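Local coordinates for protein putative glutathione S-transferase (Corynebacterium glutamicum, PDB 3M1G) that probably acts as a glutathione transferase, with a thioredoxin-like N-terminal domain and a helical C-terminal domain, at residues A[32-37]-A[52-57]; A[83-88]-A[167-172]. One frame throughout, in Å; residues are numbered along the deposited sequence. Where two conformers were deposited one is given.

In the fold
Contact 1 closes first along the chain and contact 2 follows it, the two centres lying about 18 Å apart. Contact 1 pairs strands 34-36 and 53-56 of a small three-stranded mixed sheet, whose I35 and W55 lean on strands 62-66, 140-143 and 149-151 of the thioredoxin-like sheet. Contact 2 holds the connection from helix 154-163 to helix 182-197 against the end of helix 71-83 and the loop that leads on to strand 90-93. They meet where V57 CG2 packs on F168 CE1 at 3.9 Å. Both lie away from the predicted active-site residues: one joins the small sheet to the main one, the other joins two inter-element loops.

Contact 1: residues A[32-37]-A[52-57]; sequences DDRIVA and TFHWPV
D33 and W55 both set CG beside their own backbone N, anti to the carbonyl carbon (chi1 -71° and -60°), and this brings carboxylate and indole together across the strands. W55 NE1 donates to D33 OD2 at 2.9 Å in a nearly straight bond (176°), with the acceptor in the indole plane. The other oxygen, D33 OD1, takes F53 N at 3.0 Å from above the carboxylate plane. Aspartate suits the place because its short side chain offers one oxygen to a backbone N-H and one to the indole.

Beyond D33 the backbones pair in parallel: R34 N donates to F53 O, R34 O receives W55 N at 2.8 Å, V36 N reaches W55 O, and V57 N reaches V36 O.

On one face H54 and R34 lie side by side with their planes steeply inclined, and a water joins R34 NH1 to H54 NE2. H54 ND1 is hydrogen-bonded to a glycerol, probably from the crystallisation liquor. V36 CG1 sits over a face of the imidazole, 4.2 Å from its centroid, a CH-pi contact. R34 also makes a salt bridge to D160 in helix 154-163.

On the other face the branched I35 extends CG2 to V57 CG1 at 3.8 Å. I35 and W55 both rest on Y62 and V150; the buried setting suits the apolar isoleucine, and the indole is buried with its one N-H satisfied by D33. H54 bonds through its backbone to I46, so 53-56 is the central strand of a three-stranded mixed sheet: parallel to 34-36, antiparallel to 46-47, and packed beside the thioredoxin-like sheet.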
loop_
_atom_site.group_PDB
_atom_site.type_symbol
_atom_site.label_atom_id
_atom_site.label_comp_id
_atom_site.label_asym_id
_atom_site.label_seq_id
_atom_site.Cartn_x
_atom_site.Cartn_y
_atom_site.Cartn_z
ATOM N N ASP A 32 -24.395 22.752 17.651
ATOM C CA ASP A 32 -25.052 21.525 18.115
ATOM C C ASP A 32 -26.517 21.729 18.472
ATOM O O ASP A 32 -27.024 21.084 19.390
ATOM C CB ASP A 32 -24.287 20.879 19.298
ATOM C CG ASP A 32 -24.208 21.790 20.510
ATOM O OD1 ASP A 32 -24.419 23.023 20.353
ATOM O OD2 ASP A 32 -23.943 21.291 21.629
ATOM N N ASP A 33 -27.222 22.601 17.738
ATOM C CA ASP A 33 -28.689 22.585 17.771
ATOM C C ASP A 33 -29.132 21.234 17.237
ATOM O O ASP A 33 -28.327 20.507 16.672
ATOM C CB ASP A 33 -29.307 23.683 16.886
ATOM C CG ASP A 33 -29.131 25.061 17.436
ATOM O OD1 ASP A 33 -28.606 25.223 18.576
ATOM O OD2 ASP A 33 -29.569 26.015 16.737
ATOM N N ARG A 34 -30.413 20.897 17.409
ATOM C CA ARG A 34 -30.942 19.611 16.946
ATOM C C ARG A 34 -32.291 19.842 16.283
ATOM O O ARG A 34 -32.996 20.808 16.626
ATOM C CB ARG A 34 -31.085 18.636 18.125
ATOM C CG ARG A 34 -29.739 18.166 18.688
ATOM C CD ARG A 34 -29.934 17.244 19.931
ATOM N NE ARG A 34 -30.771 16.104 19.538
ATOM C CZ ARG A 34 -31.752 15.563 20.270
ATOM N NH1 ARG A 34 -32.049 16.009 21.473
ATOM N NH2 ARG A 34 -32.469 14.558 19.779
ATOM N N ILE A 35 -32.600 19.011 15.294
ATOM C CA ILE A 35 -33.899 19.000 14.668
ATOM C C ILE A 35 -34.689 17.832 15.260
ATOM O O ILE A 35 -34.246 16.692 15.182
ATOM C CB ILE A 35 -33.825 18.894 13.125
ATOM C CG1 ILE A 35 -32.750 19.824 12.552
ATOM C CG2 ILE A 35 -35.185 19.285 12.520
ATOM C CD1 ILE A 35 -32.678 19.897 11.016
ATOM N N VAL A 36 -35.824 18.129 15.881
ATOM C CA VAL A 36 -36.558 17.158 16.670
ATOM C C VAL A 36 -38.057 17.091 16.348
ATOM O O VAL A 36 -38.650 18.026 15.804
ATOM C CB VAL A 36 -36.369 17.394 18.187
ATOM C CG1 VAL A 36 -34.873 17.404 18.548
ATOM C CG2 VAL A 36 -37.065 18.695 18.644
ATOM N N ALA A 37 -38.629 15.944 16.694
ATOM C CA ALA A 37 -40.043 15.637 16.510
ATOM C C ALA A 37 -40.949 16.429 17.447
ATOM O O ALA A 37 -42.086 16.714 17.066
ATOM C CB ALA A 37 -40.297 14.120 16.689
ATOM N N THR A 52 -28.667 25.461 23.812
ATOM C CA THR A 52 -28.870 25.130 22.405
ATOM C C THR A 52 -30.298 25.444 22.017
ATOM O O THR A 52 -31.119 25.836 22.841
ATOM C CB THR A 52 -28.533 23.646 22.110
ATOM O OG1 THR A 52 -29.526 22.781 22.709
ATOM C CG2 THR A 52 -27.152 23.303 22.649
ATOM N N PHE A 53 -30.619 25.231 20.743
ATOM C CA PHE A 53 -31.988 25.387 20.283
ATOM C C PHE A 53 -32.438 24.130 19.585
ATOM O O PHE A 53 -31.640 23.429 18.977
ATOM C CB PHE A 53 -32.110 26.573 19.317
ATOM C CG PHE A 53 -31.934 27.927 19.952
ATOM C CD1 PHE A 53 -30.672 28.415 20.264
ATOM C CD2 PHE A 53 -33.020 28.737 20.193
ATOM C CE1 PHE A 53 -30.530 29.686 20.831
ATOM C CE2 PHE A 53 -32.877 29.987 20.740
ATOM C CZ PHE A 53 -31.619 30.461 21.067
ATOM N N HIS A 54 -33.727 23.841 19.676
ATOM C CA HIS A 54 -34.333 22.713 18.962
ATOM C C HIS A 54 -35.270 23.231 17.868
ATOM O O HIS A 54 -36.118 24.112 18.112
ATOM C CB HIS A 54 -35.110 21.809 19.910
ATOM C CG HIS A 54 -34.236 20.924 20.748
ATOM N ND1 HIS A 54 -34.746 20.072 21.701
ATOM C CD2 HIS A 54 -32.890 20.828 20.835
ATOM C CE1 HIS A 54 -33.745 19.454 22.301
ATOM N NE2 HIS A 54 -32.611 19.897 21.800
ATOM N N TRP A 55 -35.065 22.697 16.669
ATOM C CA TRP A 55 -35.786 23.056 15.476
ATOM C C TRP A 55 -36.766 21.903 15.148
ATOM O O TRP A 55 -36.568 20.799 15.606
ATOM C CB TRP A 55 -34.817 23.217 14.311
ATOM C CG TRP A 55 -33.767 24.246 14.444
ATOM C CD1 TRP A 55 -32.770 24.302 15.395
ATOM C CD2 TRP A 55 -33.555 25.385 13.585
ATOM N NE1 TRP A 55 -31.964 25.387 15.164
ATOM C CE2 TRP A 55 -32.415 26.066 14.062
ATOM C CE3 TRP A 55 -34.200 25.872 12.448
ATOM C CZ2 TRP A 55 -31.913 27.238 13.446
ATOM C CZ3 TRP A 55 -33.698 27.001 11.828
ATOM C CH2 TRP A 55 -32.557 27.682 12.339
ATOM N N PRO A 56 -37.807 22.177 14.358
ATOM C CA PRO A 56 -38.815 21.187 14.044
ATOM C C PRO A 56 -38.493 20.348 12.838
ATOM O O PRO A 56 -38.029 20.883 11.826
ATOM C CB PRO A 56 -40.064 22.037 13.774
ATOM C CG PRO A 56 -39.518 23.288 13.201
ATOM C CD PRO A 56 -38.223 23.535 13.945
ATOM N N VAL A 57 -38.726 19.041 12.931
ATOM C CA VAL A 57 -38.686 18.202 11.707
ATOM C C VAL A 57 -39.859 18.621 10.809
ATOM O O VAL A 57 -40.981 18.838 11.294
ATOM C CB VAL A 57 -38.730 16.712 11.990
ATOM C CG1 VAL A 57 -37.505 16.254 12.821
ATOM C CG2 VAL A 57 -40.045 16.316 12.699
HETATM O O HOH W 1 -29.360 20.495 21.242
HETATM O O HOH W 2 -30.510 17.769 23.104
#

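Contact 2: residues A[83-88]-A[167-172]; sequences LGLENV and QFHREG
L83 lies alongside the H169 side chain, the two pointing the same way, and covers one face of the imidazole with CB and CD2. L83 CD2 stands 4.2 Å from the ring centroid and 15° off the normal, a CH-pi contact, while L83 CD1 lies past the rim by H169 NE2, at 3.7 Å. A leucine suits this place because its branched end can set one methyl over a flat ring and the other beyond its rim. L85 comes from another direction: its CD2 lies near the plane of the imidazole, at the edge, and also packs against F168 CB at 3.7 Å, the leucine and phenylalanine side chains crossing at about a right angle. Farther along, V88 CG1 meets F168 CD2 at 4.1 Å.

The backbones are joined by R170 N, which donates to L83 O at 2.9 Å with an angle of 157° at the hydrogen. H169 CA comes to 3.3 Å from the same oxygen.

G84 follows helix 71-83 and closes its last turn in a Schellman motif, its positive phi (77°) turning the chain out of the helix toward strand 90-93. Glycine fits on two counts: that backbone angle favours it, and a beta carbon here would clash with R170 CB. The arrangement thus joins a helix end of the thioredoxin-like domain to the loop that follows helix 154-163.

The R170 chain bends at chi3, and its NH1 comes to 3.6 Å from G84 N, a contact and not a bond. Its NH2 is held by the carbonyl oxygens of L82 and T343, so the guanidinium links the end of helix 71-83 to a distant part of the chain. H169 NE2 is bonded to F161 O in helix 154-163, which fixes the rotation of the imidazole against L83. F161 also touches L83 and L85, and W165 meets the F168 ring edge-to-face.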
loop_
_atom_site.group_PDB
_atom_site.type_symbol
_atom_site.label_atom_id
_atom_site.label_comp_id
_atom_site.label_asym_id
_atom_site.label_seq_id
_atom_site.Cartn_x
_atom_site.Cartn_y
_atom_site.Cartn_z
ATOM N N LEU A 83 -32.799 5.533 4.863
ATOM C CA LEU A 83 -34.077 5.845 5.495
ATOM C C LEU A 83 -35.128 6.426 4.566
ATOM O O LEU A 83 -36.289 6.511 4.957
ATOM C CB LEU A 83 -33.872 6.792 6.680
ATOM C CG LEU A 83 -32.982 6.170 7.780
ATOM C CD1 LEU A 83 -32.755 7.234 8.883
ATOM C CD2 LEU A 83 -33.596 4.890 8.364
ATOM N N GLY A 84 -34.729 6.860 3.373
ATOM C CA GLY A 84 -35.665 7.459 2.423
ATOM C C GLY A 84 -36.014 8.887 2.780
ATOM O O GLY A 84 -37.178 9.291 2.673
ATOM N N LEU A 85 -35.011 9.644 3.221
ATOM C CA LEU A 85 -35.168 11.044 3.522
ATOM C C LEU A 85 -34.743 11.933 2.361
ATOM O O LEU A 85 -34.743 13.159 2.501
ATOM C CB LEU A 85 -34.425 11.431 4.807
ATOM C CG LEU A 85 -34.919 10.763 6.083
ATOM C CD1 LEU A 85 -34.025 11.097 7.271
ATOM C CD2 LEU A 85 -36.424 11.179 6.374
ATOM N N GLU A 86 -34.464 11.339 1.195
ATOM C CA GLU A 86 -33.965 12.101 0.054
ATOM C C GLU A 86 -35.000 13.082 -0.515
ATOM O O GLU A 86 -34.632 14.119 -1.078
ATOM C CB GLU A 86 -33.506 11.155 -1.082
ATOM C CG GLU A 86 -32.281 10.308 -0.717
ATOM C CD GLU A 86 -32.087 9.068 -1.596
ATOM O OE1 GLU A 86 -33.094 8.476 -2.018
ATOM O OE2 GLU A 86 -30.931 8.689 -1.874
ATOM N N ASN A 87 -36.284 12.756 -0.401
ATOM C CA ASN A 87 -37.297 13.642 -0.911
ATOM C C ASN A 87 -37.769 14.688 0.128
ATOM O O ASN A 87 -38.658 15.466 -0.170
ATOM C CB ASN A 87 -38.485 12.803 -1.394
ATOM C CG ASN A 87 -39.079 11.893 -0.249
ATOM O OD1 ASN A 87 -38.485 11.705 0.866
ATOM N ND2 ASN A 87 -40.222 11.294 -0.550
ATOM N N VAL A 88 -37.229 14.701 1.349
ATOM C CA VAL A 88 -37.657 15.680 2.338
ATOM C C VAL A 88 -36.560 16.606 2.875
ATOM O O VAL A 88 -36.862 17.696 3.389
ATOM C CB VAL A 88 -38.446 15.011 3.514
ATOM C CG1 VAL A 88 -39.678 14.248 2.976
ATOM C CG2 VAL A 88 -37.603 14.130 4.311
ATOM N N GLN A 167 -41.326 9.713 11.161
ATOM C CA GLN A 167 -42.573 9.822 10.384
ATOM C C GLN A 167 -42.319 10.203 8.951
ATOM O O GLN A 167 -43.221 10.107 8.163
ATOM C CB GLN A 167 -43.541 10.822 11.025
ATOM C CG GLN A 167 -43.913 10.467 12.464
ATOM C CD GLN A 167 -44.414 9.015 12.665
ATOM O OE1 GLN A 167 -44.065 8.403 13.677
ATOM N NE2 GLN A 167 -45.226 8.477 11.731
ATOM N N PHE A 168 -41.098 10.601 8.599
ATOM C CA PHE A 168 -40.755 10.921 7.216
ATOM C C PHE A 168 -39.956 9.799 6.527
ATOM O O PHE A 168 -39.640 9.922 5.359
ATOM C CB PHE A 168 -39.938 12.199 7.137
ATOM C CG PHE A 168 -40.668 13.436 7.634
ATOM C CD1 PHE A 168 -40.763 13.704 8.973
ATOM C CD2 PHE A 168 -41.269 14.296 6.748
ATOM C CE1 PHE A 168 -41.481 14.820 9.442
ATOM C CE2 PHE A 168 -41.949 15.418 7.188
ATOM C CZ PHE A 168 -42.072 15.671 8.530
ATOM N N HIS A 169 -39.584 8.740 7.247
ATOM C CA HIS A 169 -38.910 7.625 6.619
ATOM C C HIS A 169 -39.786 6.990 5.566
ATOM O O HIS A 169 -41.016 6.990 5.682
ATOM C CB HIS A 169 -38.597 6.503 7.623
ATOM C CG HIS A 169 -37.637 6.881 8.705
ATOM N ND1 HIS A 169 -37.354 6.041 9.757
ATOM C CD2 HIS A 169 -36.908 8.004 8.916
ATOM C CE1 HIS A 169 -36.482 6.614 10.562
ATOM N NE2 HIS A 169 -36.199 7.813 10.080
ATOM N N ARG A 170 -39.143 6.364 4.586
ATOM C CA ARG A 170 -39.811 5.445 3.663
ATOM C C ARG A 170 -40.544 4.373 4.470
ATOM O O ARG A 170 -40.013 3.853 5.447
ATOM C CB ARG A 170 -38.759 4.784 2.727
ATOM C CG ARG A 170 -39.307 3.725 1.751
ATOM C CD ARG A 170 -38.214 2.940 0.970
ATOM N NE ARG A 170 -37.359 2.117 1.830
ATOM C CZ ARG A 170 -36.182 2.493 2.327
ATOM N NH1 ARG A 170 -35.672 3.693 2.057
ATOM N NH2 ARG A 170 -35.529 1.671 3.122
ATOM N N GLU A 171 -41.768 4.032 4.069
ATOM C CA GLU A 171 -42.497 2.966 4.751
ATOM C C GLU A 171 -41.673 1.661 4.629
ATOM O O GLU A 171 -41.226 1.282 3.541
ATOM C CB GLU A 171 -43.917 2.813 4.174
ATOM C CG GLU A 171 -44.880 1.954 5.041
ATOM C CD GLU A 171 -46.095 1.438 4.261
ATOM O OE1 GLU A 171 -46.737 2.238 3.549
ATOM O OE2 GLU A 171 -46.398 0.225 4.352
ATOM N N GLY A 172 -41.461 0.988 5.757
ATOM C CA GLY A 172 -40.654 -0.228 5.795
ATOM C C GLY A 172 -39.143 0.026 5.942
ATOM O O GLY A 172 -38.364 -0.908 5.837
#